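Local coordinates for fructose-2,6-bisphosphatase TIGAR B (Danio rerio, PDB 3E9D), which probably hydrolyses fructose-2,6-bisphosphate to fructose 6-phosphate and phosphate, so restraining glycolysis, by way of a phosphohistidine intermediate, at residues Phe4-Val9 with Val176-Val181; Ile220-Phe225 with Gly241-Arg246. All blocks are in the same frame, centred on the assembly; numbering follows the deposited sequence.

Interaction 1: residues Phe4-Val9 with Val176-Val181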
ATOM      1  N   PHE A   4     -13.322   5.441   5.958  1.00 17.62           N
ATOM      2  CA  PHE A   4     -12.937   5.250   4.558  1.00 17.50           C
ATOM      3  C   PHE A   4     -12.114   3.975   4.381  1.00 17.41           C
ATOM      4  O   PHE A   4     -11.440   3.524   5.320  1.00 17.01           O
ATOM      5  CB  PHE A   4     -12.200   6.486   3.995  1.00 17.16           C
ATOM      6  CG  PHE A   4     -10.817   6.706   4.564  1.00 18.02           C
ATOM      7  CD1 PHE A   4      -9.701   6.136   3.950  1.00 18.93           C
ATOM      8  CD2 PHE A   4     -10.632   7.506   5.696  1.00 18.86           C
ATOM      9  CE1 PHE A   4      -8.415   6.323   4.474  1.00 19.73           C
ATOM     10  CE2 PHE A   4      -9.344   7.727   6.229  1.00 18.60           C
ATOM     11  CZ  PHE A   4      -8.228   7.127   5.604  1.00 17.78           C
ATOM     12  N   ALA A   5     -12.228   3.381   3.195  1.00 16.74           N
ATOM     13  CA  ALA A   5     -11.465   2.198   2.826  1.00 17.03           C
ATOM     14  C   ALA A   5     -10.172   2.627   2.155  1.00 17.01           C
ATOM     15  O   ALA A   5     -10.127   3.655   1.449  1.00 16.88           O
ATOM     16  CB  ALA A   5     -12.277   1.321   1.865  1.00 17.28           C
ATOM     17  N   LEU A   6      -9.117   1.853   2.393  1.00 16.64           N
ATOM     18  CA  LEU A   6      -7.854   2.067   1.713  1.00 16.98           C
ATOM     19  C   LEU A   6      -7.428   0.765   1.040  1.00 16.83           C
ATOM     20  O   LEU A   6      -7.164  -0.225   1.733  1.00 16.00           O
ATOM     21  CB  LEU A   6      -6.767   2.515   2.702  1.00 16.97           C
ATOM     22  CG  LEU A   6      -5.376   2.648   2.082  1.00 16.62           C
ATOM     23  CD1 LEU A   6      -5.340   3.832   1.121  1.00 16.89           C
ATOM     24  CD2 LEU A   6      -4.281   2.809   3.158  1.00 15.34           C
ATOM     25  N   THR A   7      -7.355   0.776  -0.291  1.00 16.41           N
ATOM     26  CA  THR A   7      -6.861  -0.384  -1.039  1.00 16.98           C
ATOM     27  C   THR A   7      -5.434  -0.115  -1.441  1.00 17.38           C
ATOM     28  O   THR A   7      -5.134   0.942  -1.998  1.00 18.49           O
ATOM     29  CB  THR A   7      -7.716  -0.658  -2.289  1.00 17.20           C
ATOM     30  OG1 THR A   7      -9.043  -1.003  -1.873  1.00 15.72           O
ATOM     31  CG2 THR A   7      -7.126  -1.800  -3.139  1.00 15.92           C
ATOM     32  N   ILE A   8      -4.558  -1.069  -1.160  1.00 17.52           N
ATOM     33  CA  ILE A   8      -3.129  -0.885  -1.360  1.00 17.39           C
ATOM     34  C   ILE A   8      -2.630  -1.921  -2.363  1.00 17.48           C
ATOM     35  O   ILE A   8      -2.839  -3.133  -2.168  1.00 17.60           O
ATOM     36  CB  ILE A   8      -2.362  -1.103  -0.038  1.00 17.41           C
ATOM     37  CG1 ILE A   8      -2.839  -0.114   1.044  1.00 17.90           C
ATOM     38  CG2 ILE A   8      -0.816  -0.987  -0.279  1.00 17.82           C
ATOM     39  CD1 ILE A   8      -2.306  -0.445   2.482  1.00 18.69           C
ATOM     40  N   VAL A   9      -1.960  -1.458  -3.417  1.00 16.46           N
ATOM     41  CA  VAL A   9      -1.507  -2.349  -4.483  1.00 16.50           C
ATOM     42  C   VAL A   9      -0.021  -2.139  -4.750  1.00 16.60           C
ATOM     43  O   VAL A   9       0.427  -1.002  -4.907  1.00 16.70           O
ATOM     44  CB  VAL A   9      -2.326  -2.115  -5.802  1.00 16.57           C
ATOM     45  CG1 VAL A   9      -1.940  -3.132  -6.906  1.00 15.77           C
ATOM     46  CG2 VAL A   9      -3.842  -2.142  -5.524  1.00 16.62           C
ATOM     47  N   VAL A 176     -16.486   6.078   0.681  1.00 20.97           N
ATOM     48  CA  VAL A 176     -15.219   6.802   0.585  1.00 19.74           C
ATOM     49  C   VAL A 176     -14.062   5.791   0.528  1.00 19.07           C
ATOM     50  O   VAL A 176     -13.900   4.957   1.414  1.00 19.06           O
ATOM     51  CB  VAL A 176     -15.041   7.840   1.734  1.00 19.58           C
ATOM     52  CG1 VAL A 176     -13.712   8.570   1.581  1.00 18.31           C
ATOM     53  CG2 VAL A 176     -16.189   8.860   1.719  1.00 19.59           C
ATOM     54  N   HIS A 177     -13.281   5.833  -0.542  1.00 18.27           N
ATOM     55  CA  HIS A 177     -12.374   4.716  -0.836  1.00 17.16           C
ATOM     56  C   HIS A 177     -11.155   5.203  -1.592  1.00 17.66           C
ATOM     57  O   HIS A 177     -11.267   5.644  -2.750  1.00 17.05           O
ATOM     58  CB  HIS A 177     -13.101   3.652  -1.663  1.00 17.22           C
ATOM     59  CG  HIS A 177     -12.423   2.311  -1.672  1.00 15.44           C
ATOM     60  ND1 HIS A 177     -13.126   1.130  -1.750  1.00 17.19           N
ATOM     61  CD2 HIS A 177     -11.113   1.963  -1.617  1.00 17.07           C
ATOM     62  CE1 HIS A 177     -12.282   0.109  -1.733  1.00 18.61           C
ATOM     63  NE2 HIS A 177     -11.053   0.588  -1.650  1.00 17.21           N
ATOM     64  N   ALA A 178     -10.000   5.135  -0.926  1.00 17.47           N
ATOM     65  CA  ALA A 178      -8.735   5.560  -1.515  1.00 17.29           C
ATOM     66  C   ALA A 178      -7.973   4.371  -2.089  1.00 17.71           C
ATOM     67  O   ALA A 178      -8.001   3.277  -1.518  1.00 17.32           O
ATOM     68  CB  ALA A 178      -7.879   6.278  -0.473  1.00 17.53           C
ATOM     69  N   LEU A 179      -7.296   4.597  -3.218  1.00 17.98           N
ATOM     70  CA  LEU A 179      -6.366   3.619  -3.794  1.00 18.24           C
ATOM     71  C   LEU A 179      -4.952   4.116  -3.587  1.00 18.65           C
ATOM     72  O   LEU A 179      -4.674   5.292  -3.792  1.00 19.11           O
ATOM     73  CB  LEU A 179      -6.639   3.439  -5.291  1.00 18.48           C
ATOM     74  CG  LEU A 179      -5.691   2.550  -6.113  1.00 18.28           C
ATOM     75  CD1 LEU A 179      -5.811   1.094  -5.616  1.00 18.48           C
ATOM     76  CD2 LEU A 179      -6.062   2.648  -7.620  1.00 17.49           C
ATOM     77  N   MET A 180      -4.057   3.228  -3.165  1.00 19.29           N
ATOM     78  CA  MET A 180      -2.667   3.584  -2.938  1.00 19.73           C
ATOM     79  C   MET A 180      -1.857   2.588  -3.756  1.00 18.98           C
ATOM     80  O   MET A 180      -2.042   1.385  -3.612  1.00 19.14           O
ATOM     81  CB  MET A 180      -2.332   3.500  -1.434  1.00 19.79           C
ATOM     82  CG  MET A 180      -0.836   3.588  -1.066  1.00 23.55           C
ATOM     83  SD  MET A 180      -0.546   3.247   0.721  1.00 28.62           S
ATOM     84  CE  MET A 180       1.032   2.419   0.591  1.00 27.89           C
ATOM     85  N   VAL A 181      -0.964   3.085  -4.616  1.00 18.25           N
ATOM     86  CA  VAL A 181      -0.119   2.197  -5.432  1.00 17.67           C
ATOM     87  C   VAL A 181       1.341   2.477  -5.083  1.00 17.67           C
ATOM     88  O   VAL A 181       1.800   3.609  -5.195  1.00 17.05           O
ATOM     89  CB  VAL A 181      -0.419   2.311  -6.959  1.00 17.46           C
ATOM     90  CG1 VAL A 181       0.437   1.311  -7.768  1.00 17.03           C
ATOM     91  CG2 VAL A 181      -1.909   2.019  -7.219  1.00 18.22           C
TER
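His177 lays its imidazole over Ala5, whose CB sits 3.6 Å from the ring centroid and 4° off the ring normal, a CH-pi contact on the middle of one face. At the ring's edge, near its plane, NE2 meets Thr7 OG1 in an apparent hydrogen bond, doubtful because OG1 is too close to an atom elsewhere in the model. Chi1 of His177 (-163°) sets CG anti to the backbone N, and the end of the side chain comes nearer strand 4-9 than its first bond would suggest. Further along this face, Leu179 CD1 packs on Val9 CG2 at 3.8 Å and, more loosely, on Thr7 CG2. On the other face Ile8 and Met180 run side by side, Ile8 CG2 4.0 Å from Met180 CE, while Leu6 CD1 rests on Ala178 CB at 3.9 Å. These strands are parallel central neighbours in the mixed sheet of the histidine phosphatase fold. Their backbones are joined by Ala5 N to Val176 O, Ala178 N to Ala5 O, Thr7 N to Ala178 O, Met180 N to Thr7 O and Val9 N to Met180 O. Farther out, Phe51 meets the His177 ring edge-to-face and Thr52 OG1 bonds its backbone N. Helix 60-71 covers Val9, Leu179 and Val181, helix 125-146 covers Phe4 and Met180, and the Val181 side chain lies about 5 Å from that of His11, which carries the phosphate in the intermediate.

Interaction 2: residues Ile220-Phe225 with Gly241-Arg246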
ATOM      1  N   ILE A 220      -2.813  -7.222  -3.469  1.00 17.12           N
ATOM      2  CA  ILE A 220      -3.788  -6.228  -3.040  1.00 16.59           C
ATOM      3  C   ILE A 220      -4.133  -6.415  -1.561  1.00 16.50           C
ATOM      4  O   ILE A 220      -4.475  -7.537  -1.142  1.00 15.90           O
ATOM      5  CB  ILE A 220      -5.110  -6.315  -3.885  1.00 17.37           C
ATOM      6  CG1 ILE A 220      -4.807  -6.254  -5.395  1.00 17.05           C
ATOM      7  CG2 ILE A 220      -6.061  -5.202  -3.476  1.00 15.65           C
ATOM      8  CD1 ILE A 220      -6.021  -6.515  -6.290  1.00 17.06           C
ATOM      9  N   SER A 221      -4.020  -5.332  -0.779  1.00 15.61           N
ATOM     10  CA  SER A 221      -4.423  -5.329   0.630  1.00 16.25           C
ATOM     11  C   SER A 221      -5.499  -4.284   0.885  1.00 16.42           C
ATOM     12  O   SER A 221      -5.629  -3.323   0.119  1.00 16.25           O
ATOM     13  CB  SER A 221      -3.219  -5.042   1.563  1.00 15.87           C
ATOM     14  OG  SER A 221      -2.124  -5.898   1.242  1.00 17.73           O
ATOM     15  N   ARG A 222      -6.243  -4.442   1.979  1.00 16.63           N
ATOM     16  CA  ARG A 222      -7.326  -3.509   2.290  1.00 17.43           C
ATOM     17  C   ARG A 222      -7.462  -3.297   3.791  1.00 17.24           C
ATOM     18  O   ARG A 222      -7.519  -4.277   4.544  1.00 16.22           O
ATOM     19  CB  ARG A 222      -8.674  -3.998   1.723  1.00 18.20           C
ATOM     20  CG  ARG A 222      -9.822  -2.927   1.858  1.00 21.00           C
ATOM     21  CD  ARG A 222     -11.230  -3.414   1.443  1.00 26.01           C
ATOM     22  NE  ARG A 222     -11.449  -3.727   0.003  1.00 32.78           N
ATOM     23  CZ  ARG A 222     -10.732  -3.205  -0.959  1.00 31.95           C
ATOM     24  NH1 ARG A 222      -9.797  -2.367  -0.592  1.00 34.94           N
ATOM     25  NH2 ARG A 222     -10.923  -3.494  -2.250  1.00 28.49           N
ATOM     26  N   PHE A 223      -7.509  -2.022   4.196  1.00 16.55           N
ATOM     27  CA  PHE A 223      -7.795  -1.623   5.566  1.00 17.63           C
ATOM     28  C   PHE A 223      -8.952  -0.627   5.528  1.00 18.16           C
ATOM     29  O   PHE A 223      -9.096   0.123   4.560  1.00 18.22           O
ATOM     30  CB  PHE A 223      -6.579  -0.938   6.237  1.00 17.18           C
ATOM     31  CG  PHE A 223      -5.422  -1.870   6.504  1.00 17.71           C
ATOM     32  CD1 PHE A 223      -5.231  -2.407   7.774  1.00 17.36           C
ATOM     33  CD2 PHE A 223      -4.522  -2.205   5.486  1.00 17.84           C
ATOM     34  CE1 PHE A 223      -4.166  -3.290   8.035  1.00 18.22           C
ATOM     35  CE2 PHE A 223      -3.444  -3.077   5.735  1.00 19.23           C
ATOM     36  CZ  PHE A 223      -3.274  -3.621   7.025  1.00 16.83           C
ATOM     37  N   ILE A 224      -9.773  -0.648   6.578  1.00 17.57           N
ATOM     38  CA  ILE A 224     -10.788   0.361   6.793  1.00 17.54           C
ATOM     39  C   ILE A 224     -10.359   1.226   7.982  1.00 17.82           C
ATOM     40  O   ILE A 224     -10.052   0.696   9.077  1.00 16.84           O
ATOM     41  CB  ILE A 224     -12.172  -0.278   7.114  1.00 18.13           C
ATOM     42  CG1 ILE A 224     -12.506  -1.449   6.161  1.00 18.27           C
ATOM     43  CG2 ILE A 224     -13.274   0.807   7.112  1.00 18.65           C
ATOM     44  CD1 ILE A 224     -12.477  -1.084   4.664  1.00 18.49           C
ATOM     45  N   PHE A 225     -10.342   2.543   7.770  1.00 17.47           N
ATOM     46  CA  PHE A 225      -9.946   3.506   8.807  1.00 18.43           C
ATOM     47  C   PHE A 225     -11.159   4.277   9.305  1.00 19.30           C
ATOM     48  O   PHE A 225     -12.025   4.680   8.522  1.00 19.03           O
ATOM     49  CB  PHE A 225      -8.974   4.537   8.229  1.00 18.28           C
ATOM     50  CG  PHE A 225      -7.621   3.985   7.887  1.00 19.42           C
ATOM     51  CD1 PHE A 225      -6.549   4.174   8.761  1.00 19.21           C
ATOM     52  CD2 PHE A 225      -7.410   3.288   6.698  1.00 18.51           C
ATOM     53  CE1 PHE A 225      -5.273   3.692   8.449  1.00 21.35           C
ATOM     54  CE2 PHE A 225      -6.142   2.767   6.388  1.00 19.62           C
ATOM     55  CZ  PHE A 225      -5.070   2.981   7.257  1.00 19.64           C
ATOM     56  N   GLY A 241      -8.145  -4.401   9.514  1.00 19.30           N
ATOM     57  CA  GLY A 241      -7.584  -5.155   8.407  1.00 19.64           C
ATOM     58  C   GLY A 241      -8.678  -5.976   7.748  1.00 19.22           C
ATOM     59  O   GLY A 241      -9.526  -6.533   8.429  1.00 19.43           O
ATOM     60  N   VAL A 242      -8.691  -6.027   6.423  1.00 18.82           N
ATOM     61  CA  VAL A 242      -9.690  -6.856   5.708  1.00 18.32           C
ATOM     62  C   VAL A 242      -9.004  -8.036   5.014  1.00 18.55           C
ATOM     63  O   VAL A 242      -9.347  -9.187   5.266  1.00 19.04           O
ATOM     64  CB  VAL A 242     -10.545  -6.017   4.716  1.00 18.15           C
ATOM     65  CG1 VAL A 242     -11.630  -6.857   4.033  1.00 17.59           C
ATOM     66  CG2 VAL A 242     -11.177  -4.788   5.433  1.00 16.57           C
ATOM     67  N   PHE A 243      -8.030  -7.750   4.152  1.00 18.26           N
ATOM     68  CA  PHE A 243      -7.215  -8.791   3.524  1.00 18.06           C
ATOM     69  C   PHE A 243      -5.833  -8.225   3.214  1.00 18.68           C
ATOM     70  O   PHE A 243      -5.662  -6.991   3.112  1.00 17.97           O
ATOM     71  CB  PHE A 243      -7.900  -9.424   2.288  1.00 18.19           C
ATOM     72  CG  PHE A 243      -8.354  -8.419   1.219  1.00 18.43           C
ATOM     73  CD1 PHE A 243      -7.451  -7.930   0.274  1.00 16.95           C
ATOM     74  CD2 PHE A 243      -9.689  -8.004   1.152  1.00 18.10           C
ATOM     75  CE1 PHE A 243      -7.857  -7.037  -0.740  1.00 16.14           C
ATOM     76  CE2 PHE A 243     -10.128  -7.100   0.147  1.00 18.10           C
ATOM     77  CZ  PHE A 243      -9.211  -6.616  -0.798  1.00 18.84           C
ATOM     78  N   ILE A 244      -4.846  -9.117   3.115  1.00 18.07           N
ATOM     79  CA  ILE A 244      -3.449  -8.720   2.927  1.00 18.50           C
ATOM     80  C   ILE A 244      -2.831  -9.547   1.807  1.00 18.82           C
ATOM     81  O   ILE A 244      -2.964 -10.781   1.789  1.00 18.61           O
ATOM     82  CB  ILE A 244      -2.585  -8.931   4.216  1.00 18.97           C
ATOM     83  CG1 ILE A 244      -3.188  -8.252   5.455  1.00 19.54           C
ATOM     84  CG2 ILE A 244      -1.107  -8.487   3.999  1.00 18.52           C
ATOM     85  CD1 ILE A 244      -3.084  -6.759   5.456  1.00 20.86           C
ATOM     86  N   ASN A 245      -2.161  -8.859   0.885  1.00 19.09           N
ATOM     87  CA  ASN A 245      -1.413  -9.481  -0.227  1.00 19.42           C
ATOM     88  C   ASN A 245      -2.230 -10.464  -1.069  1.00 19.50           C
ATOM     89  O   ASN A 245      -1.730 -11.515  -1.488  1.00 19.50           O
ATOM     90  CB  ASN A 245      -0.140 -10.148   0.295  1.00 19.31           C
ATOM     91  CG  ASN A 245       0.820  -9.158   0.926  1.00 19.93           C
ATOM     92  OD1 ASN A 245       0.687  -7.943   0.747  1.00 21.61           O
ATOM     93  ND2 ASN A 245       1.808  -9.673   1.653  1.00 21.31           N
ATOM     94  N   ARG A 246      -3.494 -10.118  -1.302  1.00 19.56           N
ATOM     95  CA  ARG A 246      -4.382 -10.941  -2.109  1.00 19.85           C
ATOM     96  C   ARG A 246      -3.950 -10.913  -3.594  1.00 20.02           C
ATOM     97  O   ARG A 246      -3.643  -9.862  -4.139  1.00 18.85           O
ATOM     98  CB  ARG A 246      -5.828 -10.459  -1.950  1.00 19.62           C
ATOM     99  CG  ARG A 246      -6.824 -11.224  -2.807  1.00 20.40           C
ATOM    100  CD  ARG A 246      -8.244 -10.739  -2.601  1.00 20.39           C
ATOM    101  NE  ARG A 246      -8.785 -11.081  -1.282  1.00 19.38           N
ATOM    102  CZ  ARG A 246     -10.036 -10.820  -0.906  1.00 19.68           C
ATOM    103  NH1 ARG A 246     -10.882 -10.222  -1.760  1.00 16.80           N
ATOM    104  NH2 ARG A 246     -10.459 -11.182   0.310  1.00 18.33           N
TER
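Phe243 is packed between two arginines, Arg222 and Arg246, where the antiparallel hairpin of strands 220-230 and 233-246 is interrupted by two beta bulges. In the classic bulge, Val242 and Phe243 both face Arg222: Arg222 N donates to Phe243 O and Val242 N to Arg222 O. In the G1 bulge, Asn245 and Arg246 both face Ile220, and Ile220 and Arg246 exchange a pair of backbone bonds. Asn245 has the positive phi of such a bulge.

CG of Phe243 lies between its backbone N and carbonyl carbon, and the Phe243 and Ile220 side chains lie side by side, pointing the same way. Arg222 CB stands 3.8 Å from the ring centroid as a CH-pi contact, displaced toward the rim. The Arg222 chain leaves the backbone extended, bends at chi3 (-67°), and brings NE to 3.6 Å from Phe243 CE2. Its guanidinium is steeply inclined to the ring, the planes 66° apart, so this is no parallel stack; NH2 is held by Ala167 O. Across the opposite ring face comes the Arg246 guanidinium, with its CZ 3.5 Å above the plane near the rim, its NH2 salt-bridged to Asp169. At the ring's edge lies Ile220 O, with Ile220 CG2 touching CE1.

On the face of Phe223 the contacts are apolar: its CD1 lies against Gly241 CA, its CZ is 3.5 Å from Ile244 CD1, and helix 184-197 covers the phenylalanine through Leu194 and Val195. Near the second bulge, Ser221 OG accepts an almost straight bond of 3.0 Å from Asn245 N (175° at the hydrogen).

From the N terminus, strand 2-10 enters the sheet first, and interaction 1 closes a loop of 166 residues, 62 of them helical and few in strands, when the chain returns as strand 177-182. After helices 184-197 and 208-211, the chain adds strand 220-230 antiparallel to the other side of strand 2-10, and interaction 2 closes only the short hairpin to 241-246. The loops follow in series, neither nesting nor crossing. Strand 2-10 joins them: Leu6 N lies 2.8 Å from Phe223 O, and Thr7 CG2 packs on Ile220 CG2 at 3.6 Å. Together they tie the N-terminal strand to the 177-182 strand and to the C-terminal hairpin at the sheet's edge.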